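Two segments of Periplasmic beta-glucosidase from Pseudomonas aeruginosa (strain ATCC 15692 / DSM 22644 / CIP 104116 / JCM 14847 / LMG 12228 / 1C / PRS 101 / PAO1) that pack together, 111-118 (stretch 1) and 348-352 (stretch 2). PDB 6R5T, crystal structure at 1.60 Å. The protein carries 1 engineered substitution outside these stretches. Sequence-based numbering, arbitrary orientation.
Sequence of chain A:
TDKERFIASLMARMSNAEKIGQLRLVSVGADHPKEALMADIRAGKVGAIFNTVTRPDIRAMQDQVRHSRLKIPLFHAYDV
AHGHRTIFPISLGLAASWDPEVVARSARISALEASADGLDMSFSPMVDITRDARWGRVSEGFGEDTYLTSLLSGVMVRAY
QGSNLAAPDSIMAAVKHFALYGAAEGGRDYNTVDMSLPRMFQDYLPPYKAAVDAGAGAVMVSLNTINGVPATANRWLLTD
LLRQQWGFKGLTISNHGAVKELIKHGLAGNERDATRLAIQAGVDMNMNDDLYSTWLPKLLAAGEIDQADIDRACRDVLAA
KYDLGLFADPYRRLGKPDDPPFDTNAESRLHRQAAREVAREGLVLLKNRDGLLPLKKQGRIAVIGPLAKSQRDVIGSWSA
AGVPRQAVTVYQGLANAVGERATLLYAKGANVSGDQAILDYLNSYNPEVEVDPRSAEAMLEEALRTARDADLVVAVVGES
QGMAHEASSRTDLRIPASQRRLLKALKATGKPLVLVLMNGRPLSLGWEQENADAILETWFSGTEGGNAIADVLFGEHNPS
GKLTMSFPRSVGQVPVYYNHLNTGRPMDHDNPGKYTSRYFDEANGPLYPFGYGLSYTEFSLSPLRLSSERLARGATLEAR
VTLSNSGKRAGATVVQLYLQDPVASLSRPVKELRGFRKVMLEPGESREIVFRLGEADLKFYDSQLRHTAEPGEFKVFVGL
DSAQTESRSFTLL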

ATOM      1  N   ALA A 111      35.698  -4.060  -1.046  1.00 15.68           N
ATOM      2  CA  ALA A 111      36.429  -3.223  -2.030  1.00 15.94           C
ATOM      3  C   ALA A 111      37.841  -3.785  -2.216  1.00 16.99           C
ATOM      4  O   ALA A 111      38.302  -3.880  -3.361  1.00 17.35           O
ATOM      5  CB  ALA A 111      36.487  -1.809  -1.557  1.00 15.72           C
ATOM      6  N   LEU A 112      38.480  -4.139  -1.127  1.00 16.86           N
ATOM      7  CA  LEU A 112      39.848  -4.755  -1.145  1.00 17.69           C
ATOM      8  C   LEU A 112      39.795  -5.996  -2.025  1.00 17.92           C
ATOM      9  O   LEU A 112      40.620  -6.167  -2.958  1.00 18.46           O
ATOM     10  CB  LEU A 112      40.242  -5.122   0.295  1.00 20.98           C
ATOM     11  CG  LEU A 112      41.637  -5.709   0.489  1.00 27.58           C
ATOM     12  CD1 LEU A 112      42.068  -5.566   1.958  1.00 34.78           C
ATOM     13  CD2 LEU A 112      41.662  -7.166   0.071  1.00 32.98           C
ATOM     14  N   GLU A 113      38.834  -6.897  -1.789  1.00 15.81           N
ATOM     15  CA  GLU A 113      38.752  -8.150  -2.552  1.00 15.75           C
ATOM     16  C   GLU A 113      38.353  -7.920  -4.020  1.00 16.31           C
ATOM     17  O   GLU A 113      38.859  -8.601  -4.909  1.00 16.64           O
ATOM     18  CB  GLU A 113      37.786  -9.141  -1.917  1.00 16.31           C
ATOM     19  CG  GLU A 113      38.249  -9.681  -0.573  1.00 15.81           C
ATOM     20  CD  GLU A 113      37.352 -10.765  -0.071  1.00 17.70           C
ATOM     21  OE1 GLU A 113      36.206 -10.947  -0.657  1.00 16.22           O
ATOM     22  OE2 GLU A 113      37.760 -11.465   0.885  1.00 18.58           O
ATOM     23  N   ALA A 114      37.454  -6.972  -4.304  1.00 15.88           N
ATOM     24  CA  ALA A 114      36.985  -6.760  -5.680  1.00 15.73           C
ATOM     25  C   ALA A 114      38.115  -6.114  -6.514  1.00 15.81           C
ATOM     26  O   ALA A 114      38.378  -6.593  -7.629  1.00 16.81           O
ATOM     27  CB  ALA A 114      35.717  -5.925  -5.652  1.00 15.92           C
ATOM     28  N   SER A 115      38.764  -5.111  -5.940  1.00 15.13           N
ATOM     29  CA  SER A 115      39.900  -4.401  -6.603  1.00 17.41           C
ATOM     30  C   SER A 115      41.070  -5.393  -6.731  1.00 18.46           C
ATOM     31  O   SER A 115      41.776  -5.355  -7.779  1.00 19.07           O
ATOM     32  CB  SER A 115      40.255  -3.138  -5.861  1.00 18.53           C
ATOM     33  OG  SER A 115      40.721  -3.412  -4.522  1.00 18.95           O
ATOM     34  N   ALA A 116      41.214  -6.332  -5.794  1.00 17.90           N
ATOM     35  CA  ALA A 116      42.279  -7.373  -5.876  1.00 18.36           C
ATOM     36  C   ALA A 116      42.056  -8.258  -7.088  1.00 19.42           C
ATOM     37  O   ALA A 116      43.041  -8.839  -7.609  1.00 19.73           O
ATOM     38  CB  ALA A 116      42.338  -8.223  -4.611  1.00 18.05           C
ATOM     39  N   ASP A 117      40.818  -8.369  -7.572  1.00 16.98           N
ATOM     40  CA  ASP A 117      40.474  -9.153  -8.771  1.00 17.71           C
ATOM     41  C   ASP A 117      40.406  -8.259 -10.017  1.00 18.16           C
ATOM     42  O   ASP A 117      40.113  -8.822 -11.076  1.00 18.59           O
ATOM     43  CB  ASP A 117      39.166  -9.921  -8.581  1.00 18.20           C
ATOM     44  CG  ASP A 117      39.286 -11.070  -7.582  1.00 20.17           C
ATOM     45  OD1 ASP A 117      40.451 -11.551  -7.335  1.00 21.36           O
ATOM     46  OD2 ASP A 117      38.238 -11.543  -7.093  1.00 18.03           O
ATOM     47  N   GLY A 118      40.677  -6.947  -9.884  1.00 15.90           N
ATOM     48  CA  GLY A 118      40.725  -6.053 -11.051  1.00 17.17           C
ATOM     49  C   GLY A 118      39.484  -5.214 -11.244  1.00 17.14           C
ATOM     50  O   GLY A 118      39.450  -4.379 -12.172  1.00 16.59           O
ATOM     51  N   SER A 348      43.621 -18.362   1.076  1.00 22.69           N
ATOM     52  CA  SER A 348      44.453 -17.295   1.653  1.00 25.19           C
ATOM     53  C   SER A 348      43.995 -15.941   1.149  1.00 22.12           C
ATOM     54  O   SER A 348      44.464 -14.948   1.743  1.00 25.99           O
ATOM     55  CB  SER A 348      45.922 -17.474   1.312  1.00 26.07           C
ATOM     56  OG  SER A 348      46.059 -17.502  -0.090  1.00 29.98           O
ATOM     57  N   ARG A 349      43.113 -15.871   0.151  1.00 22.62           N
ATOM     58  CA  ARG A 349      42.645 -14.558  -0.365  1.00 20.43           C
ATOM     59  C   ARG A 349      41.307 -14.188   0.308  1.00 21.30           C
ATOM     60  O   ARG A 349      40.777 -13.080   0.041  1.00 19.13           O
ATOM     61  CB  ARG A 349      42.464 -14.641  -1.888  1.00 21.24           C
ATOM     62  CG  ARG A 349      43.763 -14.962  -2.619  1.00 21.04           C
ATOM     63  CD  ARG A 349      43.607 -14.855  -4.103  1.00 21.57           C
ATOM     64  NE  ARG A 349      43.624 -13.470  -4.534  1.00 21.48           N
ATOM     65  CZ  ARG A 349      42.706 -12.852  -5.300  1.00 20.26           C
ATOM     66  NH1 ARG A 349      41.604 -13.450  -5.691  1.00 19.96           N
ATOM     67  NH2 ARG A 349      42.900 -11.599  -5.672  1.00 21.32           N
ATOM     68  N   LEU A 350      40.752 -15.081   1.131  1.00 19.11           N
ATOM     69  CA  LEU A 350      39.512 -14.749   1.895  1.00 19.38           C
ATOM     70  C   LEU A 350      39.832 -13.966   3.159  1.00 19.94           C
ATOM     71  O   LEU A 350      41.032 -13.775   3.566  1.00 18.81           O
ATOM     72  CB  LEU A 350      38.756 -16.016   2.225  1.00 18.65           C
ATOM     73  CG  LEU A 350      38.221 -16.826   1.056  1.00 19.10           C
ATOM     74  CD1 LEU A 350      37.588 -18.088   1.569  1.00 20.94           C
ATOM     75  CD2 LEU A 350      37.199 -16.056   0.222  1.00 19.86           C
ATOM     76  N   HIS A 351      38.777 -13.438   3.765  1.00 15.94           N
ATOM     77  CA  HIS A 351      38.838 -12.636   4.993  1.00 17.86           C
ATOM     78  C   HIS A 351      37.836 -13.226   5.977  1.00 18.50           C
ATOM     79  O   HIS A 351      36.877 -12.504   6.369  1.00 17.79           O
ATOM     80  CB  HIS A 351      38.635 -11.151   4.717  1.00 19.09           C
ATOM     81  CG  HIS A 351      39.720 -10.555   3.893  1.00 20.78           C
ATOM     82  ND1 HIS A 351      39.747 -10.663   2.517  1.00 19.55           N
ATOM     83  CD2 HIS A 351      40.862  -9.934   4.268  1.00 24.11           C
ATOM     84  CE1 HIS A 351      40.881 -10.128   2.066  1.00 21.14           C
ATOM     85  NE2 HIS A 351      41.592  -9.684   3.127  1.00 22.08           N
ATOM     86  N   ARG A 352      38.067 -14.478   6.384  1.00 18.53           N
ATOM     87  CA  ARG A 352      37.064 -15.179   7.223  1.00 18.42           C
ATOM     88  C   ARG A 352      36.962 -14.535   8.595  1.00 20.59           C
ATOM     89  O   ARG A 352      35.855 -14.527   9.126  1.00 19.74           O
ATOM     90  CB  ARG A 352      37.340 -16.670   7.342  1.00 18.18           C
ATOM     91  CG  ARG A 352      37.188 -17.434   6.041  1.00 18.41           C
ATOM     92  CD  ARG A 352      37.431 -18.885   6.267  1.00 17.34           C
ATOM     93  NE  ARG A 352      37.307 -19.695   5.077  1.00 16.57           N
ATOM     94  CZ  ARG A 352      36.175 -20.148   4.571  1.00 17.94           C
ATOM     95  NH1 ARG A 352      35.037 -19.848   5.165  1.00 18.22           N
ATOM     96  NH2 ARG A 352      36.142 -20.877   3.476  1.00 18.19           N
TER

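Stretch 1 carries the last part of a helix that begins earlier in the chain, and the turn after it. Stretch 2 leaves a 3-10 segment that begins earlier in the chain, crosses two loop residues and reaches the start of another helix. The two lie far apart in sequence, and the backbones do not come close. The nearest CA atoms, those of Glu113 and Arg349, are 7.8 Å apart. Side chains therefore bridge the gap, and together the two stretches bury 265 Å².

Ser348 opens stretch 2 and takes no part in the contact. Its side chain is out of reach of stretch 1.

Arg349 makes the first link. Its CA-to-CB bond points sideways, but the long side chain bends at chi3, a p rotamer at 78°, and its end comes nearer to stretch 1. The guanidinium group reaches past Ala116 to Asp117 and forms a salt bridge with it. Arg349 NH1 donates a hydrogen bond to Asp117 OD1 at 2.8 Å. Arg349 NH2 donates another to the same Asp117 OD1 at 3.0 Å. One carboxylate oxygen thus sits at the edge of the guanidinium, near its plane, where the N-H groups point. Positive and negative charge meet here, and both ends are held further: Asp117 OD2 and Arg349 NH1 also have hydrogen-bond partners elsewhere in the structure. Ala116 lies beside this pair. Ala116 CB is 3.6 Å from Arg349 NH2, so the small methyl group packs against the end of the arginine.

Asp117 lies just before Gly118, and its backbone bonds back into the last turn. Asp117 N bonds to Ala114 O at 3.0 Å and, weakly, to Glu113 O at 3.3 Å. Gly118 then leaves helical geometry with a positive phi of 101°, in a Schellman motif. At these backbone angles a CB would be jammed against the carbonyl O of Asp117, which by itself calls for glycine. Gly118 does not touch stretch 2.

Leu350 contributes little. Its CA-to-CB bond points away from stretch 1. Leu350 CA nevertheless lies 3.9 Å from Glu113 OE2, so the carboxylate passes close to the backbone on its way to the next residue.

His351 makes the second link. Its CA-to-CB bond points toward stretch 1, and its ring meets Glu113. His351 ND1 donates a hydrogen bond to Glu113 OE2 at 2.7 Å. The N-H...acceptor angle of 169° is almost straight, and the oxygen lies at the ring edge, near the ring plane. Glu113 reaches this position with an extended chi2 of -173°. Both of its carboxylate oxygens have hydrogen-bond partners elsewhere in the structure as well. Leu112 adds a nonpolar contact to the same ring: Leu112 CD2 is 3.7 Å from His351 CE1. His351 is also the N-cap residue of the helix that follows.

Arg352 begins that helix. Its CA-to-CB bond points away from stretch 1, and the contact ends here. Two polar links, one at Asp117 and one four residues earlier at Glu113, thus join the stretches.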